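Local coordinates for fructokinase (Xylella fastidiosa Temecula1, PDB 3LJS), which probably phosphorylates fructose with ATP as phosphate donor, as a sugar kinase of the PfkB family, at residues 46-51 / 316-321; 299-304 / 320-325; 13-18 / 88-93; 33-38 / 65-70. All coordinates share one frame; numbering follows the deposited sequence.

Contact 1: residues 46-51 / 316-321; sequences VARLGG and MPMLSE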
loop_
_atom_site.group_PDB
_atom_site.type_symbol
_atom_site.label_atom_id
_atom_site.label_comp_id
_atom_site.label_asym_id
_atom_site.label_seq_id
_atom_site.Cartn_x
_atom_site.Cartn_y
_atom_site.Cartn_z
ATOM N N VAL B 46 4.534 -14.280 22.926
ATOM C CA VAL B 46 3.919 -15.096 23.972
ATOM C C VAL B 46 3.777 -16.549 23.509
ATOM O O VAL B 46 4.059 -17.477 24.264
ATOM C CB VAL B 46 2.508 -14.562 24.360
ATOM C CG1 VAL B 46 1.827 -15.526 25.339
ATOM C CG2 VAL B 46 2.623 -13.182 24.992
ATOM N N ALA B 47 3.346 -16.741 22.266
ATOM C CA ALA B 47 3.158 -18.083 21.720
ATOM C C ALA B 47 4.476 -18.851 21.625
ATOM O O ALA B 47 4.521 -20.057 21.847
ATOM C CB ALA B 47 2.509 -17.997 20.347
ATOM N N ARG B 48 5.549 -18.146 21.295
ATOM C CA ARG B 48 6.854 -18.779 21.171
ATOM C C ARG B 48 7.314 -19.326 22.530
ATOM O O ARG B 48 8.006 -20.345 22.598
ATOM C CB ARG B 48 7.861 -17.762 20.629
ATOM C CG ARG B 48 9.223 -18.328 20.267
ATOM C CD ARG B 48 9.144 -19.311 19.111
ATOM N NE ARG B 48 10.481 -19.645 18.621
ATOM C CZ ARG B 48 10.794 -20.793 18.030
ATOM N NH1 ARG B 48 9.866 -21.725 17.855
ATOM N NH2 ARG B 48 12.034 -21.009 17.613
ATOM N N LEU B 49 6.916 -18.653 23.608
ATOM C CA LEU B 49 7.281 -19.072 24.958
ATOM C C LEU B 49 6.390 -20.210 25.461
ATOM O O LEU B 49 6.677 -20.817 26.492
ATOM C CB LEU B 49 7.179 -17.886 25.921
ATOM C CG LEU B 49 8.108 -16.703 25.634
ATOM C CD1 LEU B 49 7.702 -15.512 26.502
ATOM C CD2 LEU B 49 9.549 -17.104 25.916
ATOM N N GLY B 50 5.306 -20.483 24.742
ATOM C CA GLY B 50 4.404 -21.552 25.137
ATOM C C GLY B 50 3.148 -21.111 25.863
ATOM O O GLY B 50 2.376 -21.942 26.335
ATOM N N GLY B 51 2.920 -19.807 25.952
ATOM C CA GLY B 51 1.735 -19.327 26.642
ATOM C C GLY B 51 0.478 -19.394 25.793
ATOM O O GLY B 51 0.554 -19.405 24.564
HETATM N N MSE B 316 11.572 -14.824 17.586
HETATM C CA MSE B 316 11.241 -14.696 19.002
HETATM C C MSE B 316 11.897 -15.885 19.701
HETATM O O MSE B 316 11.993 -16.971 19.131
HETATM C CB MSE B 316 9.724 -14.727 19.205
HETATM C CG MSE B 316 8.992 -13.591 18.501
HETATM SE SE MSE B 316 9.551 -11.857 19.159
HETATM C CE MSE B 316 7.984 -10.824 18.631
ATOM N N PRO B 317 12.354 -15.697 20.945
ATOM C CA PRO B 317 13.001 -16.797 21.665
ATOM C C PRO B 317 12.041 -17.761 22.364
ATOM O O PRO B 317 10.935 -17.383 22.755
ATOM C CB PRO B 317 13.887 -16.062 22.658
ATOM C CG PRO B 317 12.993 -14.910 23.061
ATOM C CD PRO B 317 12.433 -14.442 21.717
HETATM N N MSE B 318 12.476 -19.008 22.510
HETATM C CA MSE B 318 11.688 -20.019 23.197
HETATM C C MSE B 318 12.018 -19.917 24.686
HETATM O O MSE B 318 13.016 -19.302 25.068
HETATM C CB MSE B 318 12.036 -21.418 22.686
HETATM C CG MSE B 318 11.731 -21.640 21.215
HETATM SE SE MSE B 318 12.159 -23.461 20.679
HETATM C CE MSE B 318 14.089 -23.317 20.710
ATOM N N LEU B 319 11.180 -20.519 25.522
ATOM C CA LEU B 319 11.391 -20.465 26.965
ATOM C C LEU B 319 12.788 -20.944 27.368
ATOM O O LEU B 319 13.482 -20.281 28.139
ATOM C CB LEU B 319 10.324 -21.293 27.686
ATOM C CG LEU B 319 10.439 -21.345 29.212
ATOM C CD1 LEU B 319 10.395 -19.931 29.781
ATOM C CD2 LEU B 319 9.305 -22.186 29.781
ATOM N N SER B 320 13.207 -22.083 26.826
ATOM C CA SER B 320 14.518 -22.640 27.148
ATOM C C SER B 320 15.659 -21.654 26.887
ATOM O O SER B 320 16.591 -21.550 27.685
ATOM C CB SER B 320 14.754 -23.921 26.343
ATOM O OG SER B 320 14.629 -23.669 24.952
ATOM N N GLU B 321 15.581 -20.937 25.770
ATOM C CA GLU B 321 16.607 -19.967 25.405
ATOM C C GLU B 321 16.626 -18.761 26.338
ATOM O O GLU B 321 17.693 -18.241 26.669
ATOM C CB GLU B 321 16.389 -19.508 23.964
ATOM C CG GLU B 321 16.425 -20.655 22.978
ATOM C CD GLU B 321 16.166 -20.212 21.557
ATOM O OE1 GLU B 321 15.137 -19.545 21.324
ATOM O OE2 GLU B 321 16.984 -20.539 20.674
HETATM O O HOH W 1 9.053 -22.194 24.431
HETATM O O HOH W 2 14.058 -18.895 18.579
#

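Contact 2: residues 299-304 / 320-325; sequences AAAVGA and SEVLSL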
loop_
_atom_site.group_PDB
_atom_site.type_symbol
_atom_site.label_atom_id
_atom_site.label_comp_id
_atom_site.label_asym_id
_atom_site.label_seq_id
_atom_site.Cartn_x
_atom_site.Cartn_y
_atom_site.Cartn_z
ATOM N N ALA B 299 11.397 -10.655 31.401
ATOM C CA ALA B 299 10.924 -9.851 30.274
ATOM C C ALA B 299 12.096 -9.219 29.519
ATOM O O ALA B 299 12.111 -9.194 28.281
ATOM C CB ALA B 299 9.972 -8.770 30.774
ATOM N N ALA B 300 13.076 -8.712 30.262
ATOM C CA ALA B 300 14.248 -8.087 29.649
ATOM C C ALA B 300 15.040 -9.124 28.853
ATOM O O ALA B 300 15.578 -8.823 27.784
ATOM C CB ALA B 300 15.131 -7.463 30.723
ATOM N N ALA B 301 15.107 -10.347 29.374
ATOM C CA ALA B 301 15.837 -11.412 28.688
ATOM C C ALA B 301 15.175 -11.737 27.356
ATOM O O ALA B 301 15.857 -11.968 26.362
ATOM C CB ALA B 301 15.901 -12.659 29.566
ATOM N N VAL B 302 13.844 -11.760 27.336
ATOM C CA VAL B 302 13.106 -12.034 26.104
ATOM C C VAL B 302 13.406 -10.924 25.083
ATOM O O VAL B 302 13.693 -11.191 23.911
ATOM C CB VAL B 302 11.572 -12.076 26.365
ATOM C CG1 VAL B 302 10.818 -12.267 25.044
ATOM C CG2 VAL B 302 11.234 -13.218 27.329
ATOM N N GLY B 303 13.340 -9.676 25.541
ATOM C CA GLY B 303 13.604 -8.550 24.664
ATOM C C GLY B 303 15.016 -8.567 24.113
ATOM O O GLY B 303 15.247 -8.201 22.963
ATOM N N ALA B 304 15.967 -9.002 24.934
ATOM C CA ALA B 304 17.362 -9.053 24.519
ATOM C C ALA B 304 17.632 -10.137 23.477
ATOM O O ALA B 304 18.518 -9.985 22.633
ATOM C CB ALA B 304 18.259 -9.265 25.744
ATOM N N SER B 320 13.207 -22.083 26.826
ATOM C CA SER B 320 14.518 -22.640 27.148
ATOM C C SER B 320 15.659 -21.654 26.887
ATOM O O SER B 320 16.591 -21.550 27.685
ATOM C CB SER B 320 14.754 -23.921 26.343
ATOM O OG SER B 320 14.629 -23.669 24.952
ATOM N N GLU B 321 15.581 -20.937 25.770
ATOM C CA GLU B 321 16.607 -19.967 25.405
ATOM C C GLU B 321 16.626 -18.761 26.338
ATOM O O GLU B 321 17.693 -18.241 26.669
ATOM C CB GLU B 321 16.389 -19.508 23.964
ATOM C CG GLU B 321 16.425 -20.655 22.978
ATOM C CD GLU B 321 16.166 -20.212 21.557
ATOM O OE1 GLU B 321 15.137 -19.545 21.324
ATOM O OE2 GLU B 321 16.984 -20.539 20.674
ATOM N N VAL B 322 15.447 -18.309 26.753
ATOM C CA VAL B 322 15.363 -17.179 27.669
ATOM C C VAL B 322 15.915 -17.584 29.039
ATOM O O VAL B 322 16.717 -16.863 29.634
ATOM C CB VAL B 322 13.906 -16.705 27.846
ATOM C CG1 VAL B 322 13.845 -15.596 28.898
ATOM C CG2 VAL B 322 13.357 -16.218 26.515
ATOM N N LEU B 323 15.487 -18.740 29.540
ATOM C CA LEU B 323 15.962 -19.206 30.835
ATOM C C LEU B 323 17.473 -19.458 30.823
ATOM O O LEU B 323 18.145 -19.209 31.820
ATOM C CB LEU B 323 15.204 -20.474 31.259
ATOM C CG LEU B 323 13.704 -20.270 31.526
ATOM C CD1 LEU B 323 13.048 -21.598 31.900
ATOM C CD2 LEU B 323 13.520 -19.252 32.657
ATOM N N SER B 324 18.010 -19.933 29.697
ATOM C CA SER B 324 19.446 -20.187 29.604
ATOM C C SER B 324 20.216 -18.884 29.704
ATOM O O SER B 324 21.267 -18.830 30.345
ATOM C CB SER B 324 19.810 -20.879 28.283
ATOM O OG SER B 324 19.277 -22.187 28.237
ATOM N N LEU B 325 19.705 -17.836 29.059
ATOM C CA LEU B 325 20.372 -16.536 29.107
ATOM C C LEU B 325 20.414 -16.018 30.538
ATOM O O LEU B 325 21.448 -15.534 31.008
ATOM C CB LEU B 325 19.651 -15.513 28.221
ATOM C CG LEU B 325 20.143 -14.070 28.386
ATOM C CD1 LEU B 325 21.629 -13.983 28.056
ATOM C CD2 LEU B 325 19.338 -13.140 27.484
#

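Contact 3: residues 13-18 / 88-93; sequences ALIDML and AKTALA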
loop_
_atom_site.group_PDB
_atom_site.type_symbol
_atom_site.label_atom_id
_atom_site.label_comp_id
_atom_site.label_asym_id
_atom_site.label_seq_id
_atom_site.Cartn_x
_atom_site.Cartn_y
_atom_site.Cartn_z
ATOM N N ALA B 13 -2.610 -5.846 13.084
ATOM C CA ALA B 13 -1.639 -6.798 12.590
ATOM C C ALA B 13 -1.505 -6.233 11.176
ATOM O O ALA B 13 -2.512 -5.979 10.511
ATOM C CB ALA B 13 -2.225 -8.210 12.555
ATOM N N LEU B 14 -0.284 -5.991 10.729
ATOM C CA LEU B 14 -0.087 -5.435 9.397
ATOM C C LEU B 14 1.208 -5.942 8.801
ATOM O O LEU B 14 1.934 -6.700 9.443
ATOM C CB LEU B 14 -0.070 -3.904 9.464
ATOM C CG LEU B 14 0.786 -3.255 10.559
ATOM C CD1 LEU B 14 2.269 -3.478 10.294
ATOM C CD2 LEU B 14 0.483 -1.762 10.599
ATOM N N ILE B 15 1.493 -5.517 7.573
ATOM C CA ILE B 15 2.706 -5.933 6.883
ATOM C C ILE B 15 3.774 -4.854 6.926
ATOM O O ILE B 15 3.521 -3.704 6.559
ATOM C CB ILE B 15 2.425 -6.257 5.395
ATOM C CG1 ILE B 15 1.401 -7.388 5.285
ATOM C CG2 ILE B 15 3.715 -6.628 4.685
ATOM C CD1 ILE B 15 1.851 -8.695 5.890
ATOM N N ASP B 16 4.962 -5.216 7.402
ATOM C CA ASP B 16 6.079 -4.282 7.418
ATOM C C ASP B 16 6.818 -4.603 6.122
ATOM O O ASP B 16 7.268 -5.737 5.934
ATOM C CB ASP B 16 7.027 -4.531 8.601
ATOM C CG ASP B 16 6.431 -4.122 9.943
ATOM O OD1 ASP B 16 5.787 -3.058 10.020
ATOM O OD2 ASP B 16 6.631 -4.860 10.929
HETATM N N MSE B 17 6.917 -3.624 5.225
HETATM C CA MSE B 17 7.617 -3.810 3.955
HETATM C C MSE B 17 8.990 -3.159 4.083
HETATM O O MSE B 17 9.116 -1.935 4.038
HETATM C CB MSE B 17 6.828 -3.169 2.811
HETATM C CG MSE B 17 5.560 -3.913 2.437
HETATM SE SE MSE B 17 5.909 -5.599 1.544
HETATM C CE MSE B 17 5.990 -4.948 -0.262
ATOM N N LEU B 18 10.011 -3.999 4.242
ATOM C CA LEU B 18 11.386 -3.553 4.436
ATOM C C LEU B 18 12.148 -3.254 3.153
ATOM O O LEU B 18 12.513 -4.161 2.410
ATOM C CB LEU B 18 12.145 -4.608 5.249
ATOM C CG LEU B 18 11.904 -4.692 6.763
ATOM C CD1 LEU B 18 10.445 -4.493 7.105
ATOM C CD2 LEU B 18 12.402 -6.039 7.270
ATOM N N ALA B 88 -11.578 -3.015 3.073
ATOM C CA ALA B 88 -10.313 -2.301 3.048
ATOM C C ALA B 88 -9.165 -3.296 3.019
ATOM O O ALA B 88 -9.325 -4.470 3.371
ATOM C CB ALA B 88 -10.195 -1.383 4.265
ATOM N N LYS B 89 -8.005 -2.817 2.592
ATOM C CA LYS B 89 -6.819 -3.651 2.494
ATOM C C LYS B 89 -6.066 -3.725 3.813
ATOM O O LYS B 89 -6.248 -2.891 4.707
ATOM C CB LYS B 89 -5.876 -3.089 1.429
ATOM C CG LYS B 89 -6.484 -2.953 0.039
ATOM C CD LYS B 89 -6.723 -4.310 -0.585
ATOM C CE LYS B 89 -7.207 -4.188 -2.020
ATOM N NZ LYS B 89 -7.481 -5.535 -2.595
ATOM N N THR B 90 -5.213 -4.736 3.921
ATOM C CA THR B 90 -4.376 -4.912 5.093
ATOM C C THR B 90 -3.409 -3.731 5.071
ATOM O O THR B 90 -2.840 -3.405 4.028
ATOM C CB THR B 90 -3.567 -6.216 4.995
ATOM O OG1 THR B 90 -4.469 -7.326 4.917
ATOM C CG2 THR B 90 -2.654 -6.373 6.198
ATOM N N ALA B 91 -3.236 -3.081 6.213
ATOM C CA ALA B 91 -2.336 -1.941 6.296
ATOM C C ALA B 91 -0.903 -2.337 5.964
ATOM O O ALA B 91 -0.472 -3.466 6.232
ATOM C CB ALA B 91 -2.391 -1.334 7.695
ATOM N N LEU B 92 -0.164 -1.391 5.391
ATOM C CA LEU B 92 1.230 -1.608 5.033
ATOM C C LEU B 92 2.076 -0.526 5.680
ATOM O O LEU B 92 1.680 0.641 5.736
ATOM C CB LEU B 92 1.427 -1.542 3.511
ATOM C CG LEU B 92 0.642 -2.496 2.615
ATOM C CD1 LEU B 92 0.956 -2.164 1.150
ATOM C CD2 LEU B 92 1.001 -3.944 2.932
ATOM N N ALA B 93 3.240 -0.922 6.176
ATOM C CA ALA B 93 4.166 0.008 6.797
ATOM C C ALA B 93 5.494 -0.149 6.069
ATOM O O ALA B 93 6.214 -1.126 6.277
ATOM C CB ALA B 93 4.334 -0.320 8.281
#

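Contact 4: residues 33-38 / 65-70; sequences QCAGGA and GDFLFD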
loop_
_atom_site.group_PDB
_atom_site.type_symbol
_atom_site.label_atom_id
_atom_site.label_comp_id
_atom_site.label_asym_id
_atom_site.label_seq_id
_atom_site.Cartn_x
_atom_site.Cartn_y
_atom_site.Cartn_z
ATOM N N GLN B 33 8.735 -8.711 2.787
ATOM C CA GLN B 33 7.488 -8.828 3.534
ATOM C C GLN B 33 7.686 -9.438 4.922
ATOM O O GLN B 33 8.174 -10.562 5.046
ATOM C CB GLN B 33 6.514 -9.691 2.739
ATOM C CG GLN B 33 5.217 -10.009 3.446
ATOM C CD GLN B 33 4.436 -11.091 2.730
ATOM O OE1 GLN B 33 4.882 -12.235 2.641
ATOM N NE2 GLN B 33 3.271 -10.735 2.208
ATOM N N CYS B 34 7.300 -8.695 5.956
ATOM C CA CYS B 34 7.413 -9.158 7.337
ATOM C C CYS B 34 6.132 -8.893 8.125
ATOM O O CYS B 34 5.541 -7.819 8.020
ATOM C CB CYS B 34 8.577 -8.460 8.046
ATOM S SG CYS B 34 10.199 -8.951 7.446
ATOM N N ALA B 35 5.709 -9.880 8.910
ATOM C CA ALA B 35 4.512 -9.740 9.733
ATOM C C ALA B 35 4.809 -8.718 10.826
ATOM O O ALA B 35 5.886 -8.732 11.422
ATOM C CB ALA B 35 4.137 -11.086 10.352
ATOM N N GLY B 36 3.856 -7.825 11.085
ATOM C CA GLY B 36 4.062 -6.803 12.095
ATOM C C GLY B 36 2.794 -6.363 12.804
ATOM O O GLY B 36 1.739 -6.981 12.654
ATOM N N GLY B 37 2.901 -5.277 13.562
ATOM C CA GLY B 37 1.775 -4.774 14.327
ATOM C C GLY B 37 2.157 -4.975 15.783
ATOM O O GLY B 37 2.533 -6.084 16.170
ATOM N N ALA B 38 2.070 -3.924 16.592
ATOM C CA ALA B 38 2.463 -4.024 17.998
ATOM C C ALA B 38 1.792 -5.169 18.762
ATOM O O ALA B 38 2.477 -6.045 19.284
ATOM C CB ALA B 38 2.229 -2.688 18.711
ATOM N N GLY B 65 -3.493 -10.381 4.211
ATOM C CA GLY B 65 -4.296 -10.816 5.337
ATOM C C GLY B 65 -4.116 -12.312 5.516
ATOM O O GLY B 65 -3.999 -12.801 6.641
ATOM N N ASP B 66 -4.094 -13.046 4.405
ATOM C CA ASP B 66 -3.909 -14.491 4.458
ATOM C C ASP B 66 -2.541 -14.803 5.051
ATOM O O ASP B 66 -2.387 -15.758 5.813
ATOM C CB ASP B 66 -4.003 -15.116 3.060
ATOM C CG ASP B 66 -5.377 -14.957 2.434
ATOM O OD1 ASP B 66 -6.369 -14.830 3.185
ATOM O OD2 ASP B 66 -5.464 -14.976 1.184
ATOM N N PHE B 67 -1.549 -13.991 4.692
ATOM C CA PHE B 67 -0.190 -14.173 5.192
ATOM C C PHE B 67 -0.139 -14.008 6.703
ATOM O O PHE B 67 0.515 -14.783 7.406
ATOM C CB PHE B 67 0.754 -13.156 4.555
ATOM C CG PHE B 67 2.137 -13.166 5.142
ATOM C CD1 PHE B 67 2.980 -14.257 4.958
ATOM C CD2 PHE B 67 2.604 -12.073 5.864
ATOM C CE1 PHE B 67 4.271 -14.258 5.483
ATOM C CE2 PHE B 67 3.891 -12.062 6.392
ATOM C CZ PHE B 67 4.728 -13.155 6.201
ATOM N N LEU B 68 -0.818 -12.982 7.198
ATOM C CA LEU B 68 -0.852 -12.721 8.632
ATOM C C LEU B 68 -1.608 -13.831 9.361
ATOM O O LEU B 68 -1.173 -14.301 10.410
ATOM C CB LEU B 68 -1.506 -11.364 8.894
ATOM C CG LEU B 68 -0.674 -10.170 8.409
ATOM C CD1 LEU B 68 -1.471 -8.885 8.543
ATOM C CD2 LEU B 68 0.613 -10.085 9.220
ATOM N N PHE B 69 -2.734 -14.259 8.800
ATOM C CA PHE B 69 -3.521 -15.317 9.417
ATOM C C PHE B 69 -2.702 -16.597 9.564
ATOM O O PHE B 69 -2.683 -17.214 10.634
ATOM C CB PHE B 69 -4.765 -15.620 8.583
ATOM C CG PHE B 69 -5.697 -16.604 9.234
ATOM C CD1 PHE B 69 -6.740 -16.164 10.040
ATOM C CD2 PHE B 69 -5.514 -17.971 9.063
ATOM C CE1 PHE B 69 -7.592 -17.072 10.672
ATOM C CE2 PHE B 69 -6.364 -18.893 9.691
ATOM C CZ PHE B 69 -7.402 -18.441 10.495
ATOM N N ASP B 70 -2.039 -17.002 8.482
ATOM C CA ASP B 70 -1.225 -18.214 8.496
ATOM C C ASP B 70 -0.022 -18.072 9.418
ATOM O O ASP B 70 0.364 -19.033 10.086
ATOM C CB ASP B 70 -0.747 -18.567 7.081
ATOM C CG ASP B 70 -1.895 -18.882 6.137
ATOM O OD1 ASP B 70 -2.891 -19.488 6.584
ATOM O OD2 ASP B 70 -1.793 -18.537 4.941
#

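Contact 1: residues 46-51 / 316-321
Leu49, in the last turn of helix 38-49, lies nearest Leu319, the first residue of helix 319-328, with their CA atoms 4.8 Å apart. Gly50 then ends the first helix in a Schellman motif with positive phi; a side chain at these backbone angles would press on the preceding carbonyl oxygen, which is why glycine suits the place. Arg48 carries the polar half of the contact. Its CG stands anti to the backbone N (chi1 -172°), where it packs on Met316 CB, and NE donates to Met316 O at 3.1 Å. The bond is fairly straight, 155° at the hydrogen; the oxygen lies in the guanidinium plane, whereas NE sits above the carbonyl plane. Across one guanidinium face comes the selenomethionine Met318, whose CG methylene lies over the centre of the flat cation, 3.4 Å from Arg48 CZ, with SE farther along. Leu49 packs against backbone: its CD2 lies 3.5 Å from Pro317 O, and its side chain also meets Phe298, Tyr270 and Val322. At the N-cap, Met318 N donates to Glu321 OE1 at 3.0 Å, as in one half of a capping box, where the N3 side chain accepts. One water joins Arg48 O to Leu319 N; a second joins Arg48 NH2, Met316 O and Glu321 OE1. Met316 O is therefore held by both arginine and water. The same water bridges guanidinium and carboxylate, and although Arg48 NH2 and Glu321 OE1 stay 5.1 Å apart, their opposite charges probably still favour each other.

Contact 2: residues 299-304 / 320-325
Val322 has CG1 anti to its backbone N (chi1 175°) and CG2 anti to the carbonyl carbon, and this spreads its two methyls over two partners on helix 289-305. CG1 lands 3.6 Å from Ala301 CB, and CG2 comes 3.8 Å from CG2 of Val302. Val302 adopts the same rotamer (chi1 176°); although its CB points away from the other segment, the CG2 branch still reaches Val322. The CA atoms of these two valines are 5.8 Å apart, the closest pair between the segments. A turn further on, Leu325 inserts CD2 beside Ala301, at 3.8 Å from Ala301 O and 4.0 Å from Ala301 CB, with a looser approach to Ala304 CB. Alanine suits position 301 because its single methyl admits both a valine and a leucine from the opposing helix. The short helical segments cross steeply, at 111°, with axes 9.1 Å apart, so few residues of each can meet; those that do touch mostly through methyl groups. Within helix 319-328, Ser324 OG turns back to Ser320 O at 2.8 Å, satisfying its hydroxyl within its own helix. Around the pair, Val322 also rests on Pro317, Phe298 and Leu305, while Phe250, from a loop, packs on Ala301 and Ala304; Ala299 touches Phe264 and Met268 of helix 262-275, and helix 289-305 thus has both that helix and the C-terminal helix 319-328 as neighbours.

Contact 3: residues 13-18 / 88-93
Ile15 O is approached by two groups of the neighbouring strand: Ala93 N donates to it at 2.8 Å, nearly along the C=O axis, and Leu92 CA offers a longer C-H contact. The same pattern recurs one step later, where Met17 N binds Ala93 O at 2.8 Å from above the carbonyl plane and Asp16 CA lies close to that oxygen. Ile15 N begins the run with Ala91 O at 3.1 Å, almost straight at 176°, and Met17 carries it on to Val95. Strands 14-19 and 92-97 thus pair in parallel, Ile15 with Leu92 and Asp16 with Ala93. On one sheet face Ile15 and Leu92 run alongside one another in the same direction, with Ile15 CB 3.7 Å from Leu92 CD2; Phe64, Phe67 and Leu68 of helix 63-75 pack on Ile15 here. The other face bears Asp16, whose OD1 is 3.6 Å from Ala93 CB, a methyl small enough to sit beside the carboxylate. Leu14 holds CG in the crowded position between N and carbonyl carbon (chi1 47°), its CD2 branch 4.1 Å from Ala91 CB. Thr90 ties its OG1 to Asp62, and its O accepts from Tyr108 OH of the second subunit. Met17 meets Met17 of that subunit, consistent with the small sheet that forms both lid and dimer contact in many PfkB kinases. The three backbone bonds satisfy N-H and C=O groups that would be costly to bury unpaired beside Ile15 and Leu92.

Contact 4: residues 33-38 / 65-70
The main interaction is a stack: the Gln33 amide lies flat over the Phe67 ring, the two planes 12° apart. Gln33 CG is anti to the backbone N (chi1 175°) and the rest of the chain is extended, which carries the carboxamide out over the ring; the two chains run in opposite senses across each other. OE1 hangs over the centre of the face, 3.5 Å from Phe67 CE1, and NE2 lies 3.9 Å from CD2 of Phe67. Nearer the backbone, Gln33 CG makes a CH-pi contact with the same ring, 4.2 Å from its centroid. A long, flat-ended side chain suits this place because it can present both methylene and amide to the aromatic face. The ring edge receives backbone instead, Ala35 N coming 3.8 Å from Phe67 CE2 near the ring plane. Strand 30-36 is, within this chain, an edge strand of the four-stranded sheet, which in related PfkB kinases serves as a lid, while helix 63-75 packs on the large alpha/beta sheet. The strand ends at Gly36, followed by Gly37, the N-cap of the next helix, at backbone angles only glycine takes easily; the pair matches the glycines of the family signature. The apolar packing is the work of Ala35, whose CB touches Phe67 CE2 at 4.1 Å and Leu68 CD2 at 3.8 Å; so small a residue lets both side chains approach the strand. Strand and helix segments meet at 60°. Leu68 also touches Leu59 of strand 53-60, and the backbone of Gln33 is hydrogen-bonded to the second subunit.

From the N terminus, strand 14-19 opens contact 3, strand 30-36 opens contact 4 and helix 38-49, next in the chain, opens contact 1. Helix 63-75 closes contact 4, which is nested within the loop that contact 3 closes at residues 88-93. Contact 1 crosses both, for its partner lies far along the chain at 316-321. Contact 2 opens at 299-304 and closes at 320-325, sharing Ser320 and Glu321 with contact 1; Leu49 and Pro317 touch its valines. Contacts 3 and 4 form one cluster joining the small sheet, helix 63-75 and the second subunit, whereas contacts 1 and 2 bind the C-terminal helix to the helical layer of the large domain.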